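Local structure of molybdenum cofactor biosynthesis protein C 2 (Mycobacterium tuberculosis, 4FDF) at the interface of chains A and B. The protein probably catalyses the conversion of (8S)-3',8-cyclo-7,8-dihydroguanosine 5'-triphosphate to cyclic pyranopterin monophosphate, a step of molybdenum cofactor biosynthesis. Coordinates in Å, arbitrary orientation; residue numbers count along the deposited sequence, not the author numbering. Chains: chain A/B, Molybdenum cofactor biosynthesis protein C 2.

Contact 1: the interface of chains A and B. Residues chain A 84, 86-87, 121-122; chain B 133, 136-137, 140.
A:Met122, from the first turn of helix 121-139, lays its thioether against B:Tyr136 and B:Asp137, near the end of helix 121-139 of chain B, in a composite pocket where both subunits supply predicted substrate-binding or catalytic residues. Apolar contacts centre there. SD lies 3.6 Å from CD1 of the B:Tyr136 ring, and CE approaches the backbone carbonyl O of B:Leu133. Bends at chi2 (-42°) and chi3 (-55°) curl the methionine so that both atoms face the helix. A:Ile84 adds two contacts: CG2 stands 3.7 Å from CB of B:Asp137, the predicted active-site residue, and CD1 meets CB of B:Leu133 at 3.9 Å. A:Cys87 brings SG to 3.6 Å from the carboxylate OD1 of B:Asp137.

Polar links fix that carboxylate. The side-chain amine NZ of B:Lys140 forms a 2.8 Å salt bridge with B:Asp137 OD1, from 40° above the carboxylate plane. The aliphatic chain of B:Lys140 runs past A:Met122, and its CB lies over one face of the B:Tyr136 ring, toward the rim. The carboxylate of A:Glu121 comes from the opposite direction, but OE1 stays 4.3 Å from B:Lys140 NZ. Water 1 joins the chains: it lies 2.9 Å from the backbone N of A:Leu86 and 2.7 Å from B:Asp137 OD2.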
# COMPACT_ATOMS: atom_id res chain seq x y z
N ILE A 84 0.34 -8.01 -9.10
CA ILE A 84 0.22 -8.59 -10.41
C ILE A 84 -0.96 -7.92 -11.10
O ILE A 84 -2.11 -8.16 -10.73
CB ILE A 84 0.06 -10.11 -10.32
CG1 ILE A 84 1.14 -10.66 -9.39
CG2 ILE A 84 0.13 -10.73 -11.71
CD1 ILE A 84 1.10 -12.15 -9.21
N LEU A 86 -2.95 -7.82 -13.71
CA LEU A 86 -4.18 -8.39 -14.26
C LEU A 86 -4.89 -9.41 -13.37
O LEU A 86 -5.86 -10.03 -13.79
CB LEU A 86 -3.95 -8.94 -15.68
CG LEU A 86 -3.61 -7.91 -16.77
CD1 LEU A 86 -3.83 -8.51 -18.16
CD2 LEU A 86 -4.43 -6.63 -16.64
N CYS A 87 -4.42 -9.55 -12.13
CA CYS A 87 -5.09 -10.41 -11.16
C CYS A 87 -6.24 -9.69 -10.50
O CYS A 87 -6.21 -8.47 -10.31
CB CYS A 87 -4.12 -10.86 -10.07
SG CYS A 87 -3.05 -12.19 -10.55
N GLU A 121 -4.09 -19.88 -7.67
CA GLU A 121 -2.68 -20.26 -7.82
C GLU A 121 -1.72 -19.07 -7.80
O GLU A 121 -0.59 -19.19 -7.30
CB GLU A 121 -2.46 -21.13 -9.08
CG GLU A 121 -2.70 -20.44 -10.42
CD GLU A 121 -4.17 -20.38 -10.82
OE1 GLU A 121 -4.46 -19.86 -11.91
OE2 GLU A 121 -5.04 -20.85 -10.05
N MET A 122 -2.17 -17.92 -8.32
CA MET A 122 -1.33 -16.72 -8.30
C MET A 122 -1.01 -16.34 -6.86
O MET A 122 0.13 -16.02 -6.55
CB MET A 122 -1.96 -15.54 -9.05
CG MET A 122 -1.97 -15.66 -10.58
SD MET A 122 -0.49 -16.31 -11.43
CE MET A 122 0.85 -15.26 -10.88
N LEU B 133 6.41 -13.52 -11.98
CA LEU B 133 5.04 -13.83 -11.59
C LEU B 133 4.03 -13.24 -12.58
O LEU B 133 3.02 -13.87 -12.89
CB LEU B 133 4.73 -13.32 -10.17
CG LEU B 133 5.38 -14.05 -8.99
CD1 LEU B 133 5.32 -13.21 -7.71
CD2 LEU B 133 4.72 -15.40 -8.76
N TYR B 136 4.09 -15.18 -15.82
CA TYR B 136 3.32 -16.39 -15.60
C TYR B 136 1.81 -16.11 -15.62
O TYR B 136 1.04 -16.89 -16.18
CB TYR B 136 3.73 -17.08 -14.30
CG TYR B 136 2.95 -18.36 -14.07
CD1 TYR B 136 1.88 -18.40 -13.19
CD2 TYR B 136 3.27 -19.52 -14.77
CE1 TYR B 136 1.15 -19.57 -12.99
CE2 TYR B 136 2.55 -20.70 -14.59
CZ TYR B 136 1.48 -20.72 -13.69
OH TYR B 136 0.75 -21.87 -13.51
N ASP B 137 1.38 -15.01 -15.01
CA ASP B 137 -0.03 -14.66 -15.06
C ASP B 137 -0.52 -14.47 -16.51
O ASP B 137 -1.66 -14.79 -16.83
CB ASP B 137 -0.32 -13.39 -14.26
CG ASP B 137 -1.82 -13.09 -14.17
OD1 ASP B 137 -2.56 -13.95 -13.65
OD2 ASP B 137 -2.25 -12.03 -14.66
N LYS B 140 -0.21 -18.40 -18.22
CA LYS B 140 -0.65 -19.63 -17.54
C LYS B 140 -1.83 -20.37 -18.21
O LYS B 140 -2.04 -21.55 -17.94
CB LYS B 140 -0.94 -19.38 -16.05
CG LYS B 140 -2.10 -18.43 -15.74
CD LYS B 140 -2.29 -18.31 -14.25
CE LYS B 140 -3.65 -17.75 -13.90
NZ LYS B 140 -3.79 -16.34 -14.28
O HOH W 1 -1.03 -9.61 -15.04

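Contact 2: the interface of chains A and B. Residues chain A 68, 72, 130, 134, 137; chain B 83-85.
B:Ile84 turns CD1 toward A:Thr134 through a bend at chi2 (-64°), while A:Thr134 places OG1 beside its own backbone N (chi1 -55°), on the side facing the isoleucine. The two side chains run antiparallel alongside each other, with B:Ile84 CD1 3.6 Å from A:Thr134 OG1. That hydroxyl spends its hydrogen within its own helix, donating a 2.7 Å bond to the backbone O of A:Val130, one turn earlier; the donor is tilted 28° from the carbonyl plane. With its donor satisfied in this way, OG1 can lie against the methyl group. The other branch of B:Ile84, CG2, lies against both CB and the carboxylate of A:Asp137, the predicted active-site residue, 3.6 Å from OD1 of A:Asp137.

B:Pro85 wedges its ring between two helices of chain A. Its CD touches CB of A:Ala72 at 3.7 Å and also meets CG2 of A:Thr134, while its CG lies 3.9 Å from CG2 of A:Thr68. A:Val130 directs CG1 at the backbone O of B:Leu83. Water 2 bridges that same oxygen to the partner, lying 2.7 Å from B:Leu83 O and 2.9 Å from A:Ala72 O. The site thus sets the end of helix 65-83 of chain B and the loop that follows it into the groove between helices 65-78 and 121-139 of chain A.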
# COMPACT_ATOMS: atom_id res chain seq x y z
N THR A 68 9.66 -14.97 10.13
CA THR A 68 9.60 -13.73 9.35
C THR A 68 9.14 -13.99 7.91
O THR A 68 8.28 -13.28 7.40
CB THR A 68 10.96 -13.01 9.38
OG1 THR A 68 11.33 -12.79 10.75
CG2 THR A 68 10.87 -11.68 8.67
N ALA A 72 5.67 -12.86 6.03
CA ALA A 72 5.80 -12.11 4.77
C ALA A 72 5.01 -12.75 3.63
O ALA A 72 4.31 -12.07 2.88
CB ALA A 72 7.26 -11.96 4.37
N VAL A 130 7.64 -14.50 -2.09
CA VAL A 130 7.96 -13.48 -1.08
C VAL A 130 8.54 -14.08 0.21
O VAL A 130 9.41 -13.49 0.85
CB VAL A 130 6.74 -12.56 -0.84
CG1 VAL A 130 7.01 -11.55 0.30
CG2 VAL A 130 6.39 -11.80 -2.14
N THR A 134 12.25 -13.14 1.35
CA THR A 134 12.49 -12.84 2.75
C THR A 134 13.58 -13.71 3.35
O THR A 134 14.52 -13.19 3.97
CB THR A 134 11.18 -12.93 3.60
OG1 THR A 134 10.19 -12.09 3.01
CG2 THR A 134 11.44 -12.47 5.02
N ASP A 137 16.66 -12.32 2.16
CA ASP A 137 17.00 -11.08 2.85
C ASP A 137 17.67 -11.37 4.21
O ASP A 137 18.62 -10.67 4.61
CB ASP A 137 15.74 -10.24 3.06
CG ASP A 137 16.03 -8.95 3.77
OD1 ASP A 137 15.47 -8.72 4.86
OD2 ASP A 137 16.87 -8.17 3.26
N LEU B 83 7.00 -5.29 1.28
CA LEU B 83 6.84 -6.74 1.17
C LEU B 83 7.78 -7.51 2.07
O LEU B 83 7.40 -8.54 2.63
CB LEU B 83 7.05 -7.20 -0.27
CG LEU B 83 6.05 -6.65 -1.29
CD1 LEU B 83 6.55 -6.84 -2.73
CD2 LEU B 83 4.65 -7.24 -1.09
N ILE B 84 9.02 -7.03 2.17
CA ILE B 84 10.07 -7.73 2.90
C ILE B 84 10.29 -7.02 4.24
O ILE B 84 10.85 -5.93 4.28
CB ILE B 84 11.41 -7.76 2.12
CG1 ILE B 84 11.20 -8.18 0.65
CG2 ILE B 84 12.44 -8.64 2.84
CD1 ILE B 84 10.67 -9.62 0.45
N PRO B 85 9.87 -7.67 5.33
CA PRO B 85 9.75 -7.06 6.66
C PRO B 85 11.00 -6.32 7.12
O PRO B 85 10.89 -5.22 7.64
CB PRO B 85 9.45 -8.25 7.56
CG PRO B 85 8.71 -9.21 6.64
CD PRO B 85 9.45 -9.09 5.35
O HOH W 2 4.80 -9.30 2.39

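Contact 3: the interface of chains A and B. Residues chain A 133, 136, 140, 144; chain B 121-122, 125, 153.
A:Tyr136 buries the most surface here, extending its ring from the end of helix 121-139 into a corner made by helix 121-139 and strand 147-156 of chain B. CG anti to the backbone N (chi1 178°) carries the ring out toward B:Leu125 and B:Met122. B:Met122 SD sits at the ring edge, in its plane, 3.5 Å from CD2. B:Leu125 lays CD1 over one face of the ring, 3.4 Å from CE2. CG2 of B:Val153 continues over that same face, against the phenol oxygen OH. A:Leu133 extends the apolar strip, its CD2 lying 3.7 Å from CB of B:Leu125.

A:Lys140 and B:Glu121 bury the next largest surfaces and cross obliquely. The contact uses the lysine's methylenes, with CD 3.4 Å from the carboxylate OE1 of B:Glu121. A bend at chi4 (-75°) turns the amine NZ aside; NZ remains 5.1 Å from OE1, so any attraction between these groups would act without direct contact.

The phenol hydroxyl of A:Tyr136 anchors the ring, donating to a lone pair of A:Pro144 O in the carbonyl plane. Water 3 completes the polar edge, standing 3.0 Å from both A:Tyr136 OH and B:Glu121 OE1.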
# COMPACT_ATOMS: atom_id res chain seq x y z
N LEU A 133 12.08 -14.59 -0.98
CA LEU A 133 12.80 -13.33 -1.00
C LEU A 133 13.18 -12.92 0.42
O LEU A 133 14.28 -12.43 0.65
CB LEU A 133 11.99 -12.24 -1.69
CG LEU A 133 11.89 -12.28 -3.22
CD1 LEU A 133 10.77 -11.38 -3.67
CD2 LEU A 133 13.19 -11.91 -3.95
N TYR A 136 15.94 -14.99 1.80
CA TYR A 136 17.17 -14.48 1.19
C TYR A 136 17.62 -13.19 1.86
O TYR A 136 18.81 -12.98 2.10
CB TYR A 136 17.01 -14.25 -0.33
CG TYR A 136 18.28 -13.67 -0.92
CD1 TYR A 136 19.28 -14.49 -1.44
CD2 TYR A 136 18.50 -12.30 -0.91
CE1 TYR A 136 20.47 -13.96 -1.94
CE2 TYR A 136 19.68 -11.76 -1.40
CZ TYR A 136 20.66 -12.60 -1.92
OH TYR A 136 21.82 -12.04 -2.41
N LYS A 140 21.36 -12.97 3.25
CA LYS A 140 22.21 -12.42 2.18
C LYS A 140 23.62 -11.97 2.63
O LYS A 140 24.56 -12.02 1.83
CB LYS A 140 21.49 -11.28 1.44
CG LYS A 140 21.26 -10.02 2.26
CD LYS A 140 20.61 -8.93 1.43
CE LYS A 140 20.53 -7.64 2.21
NZ LYS A 140 19.47 -7.70 3.24
N PRO A 144 25.49 -14.50 -0.09
CA PRO A 144 24.93 -13.62 -1.12
C PRO A 144 24.63 -14.34 -2.44
O PRO A 144 23.77 -13.89 -3.21
CB PRO A 144 26.00 -12.54 -1.29
CG PRO A 144 27.25 -13.19 -0.84
CD PRO A 144 26.86 -14.11 0.27
N GLU B 121 20.22 -4.85 -3.79
CA GLU B 121 20.00 -6.17 -4.38
C GLU B 121 18.61 -6.74 -4.10
O GLU B 121 18.10 -7.51 -4.91
CB GLU B 121 21.12 -7.15 -4.01
CG GLU B 121 21.20 -7.56 -2.54
CD GLU B 121 22.09 -6.66 -1.69
OE1 GLU B 121 22.65 -7.16 -0.69
OE2 GLU B 121 22.22 -5.45 -1.98
N MET B 122 17.99 -6.36 -2.99
CA MET B 122 16.65 -6.84 -2.68
C MET B 122 15.59 -6.35 -3.65
O MET B 122 14.72 -7.12 -4.10
CB MET B 122 16.24 -6.51 -1.23
CG MET B 122 16.96 -7.35 -0.15
SD MET B 122 17.10 -9.14 -0.49
CE MET B 122 15.40 -9.57 -0.91
N LEU B 125 16.04 -8.13 -6.97
CA LEU B 125 15.46 -9.48 -6.88
C LEU B 125 13.92 -9.47 -6.86
O LEU B 125 13.28 -10.33 -7.47
CB LEU B 125 15.97 -10.19 -5.63
CG LEU B 125 17.44 -10.61 -5.63
CD1 LEU B 125 17.89 -10.88 -4.19
CD2 LEU B 125 17.70 -11.82 -6.52
N VAL B 153 21.27 -12.91 -7.60
CA VAL B 153 22.03 -11.67 -7.76
C VAL B 153 23.18 -11.89 -8.73
O VAL B 153 23.95 -12.84 -8.61
CB VAL B 153 22.55 -11.14 -6.41
CG1 VAL B 153 23.47 -9.91 -6.62
CG2 VAL B 153 21.38 -10.80 -5.48
O HOH W 3 23.69 -9.84 -1.44

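The centres of contacts 2 and 3 lie about 11 Å apart, whereas contact 1 stands about 20 Å from contact 2 and 22 Å from contact 3. All belong to one two-fold interface. Much of contact 1 recurs, with chains exchanged, divided between contacts 2 and 3: Glu121, Met122, Leu133, Tyr136 and Lys140 recur in contact 3, Ile84 and Asp137 in contact 2. Helix 121-139 serves all three. Each pair of subunits thus frames two probable active sites, contact 3 being centred about 5 Å from A:Asp137, and this interface probably forms the dimer unit of the trimer of dimers.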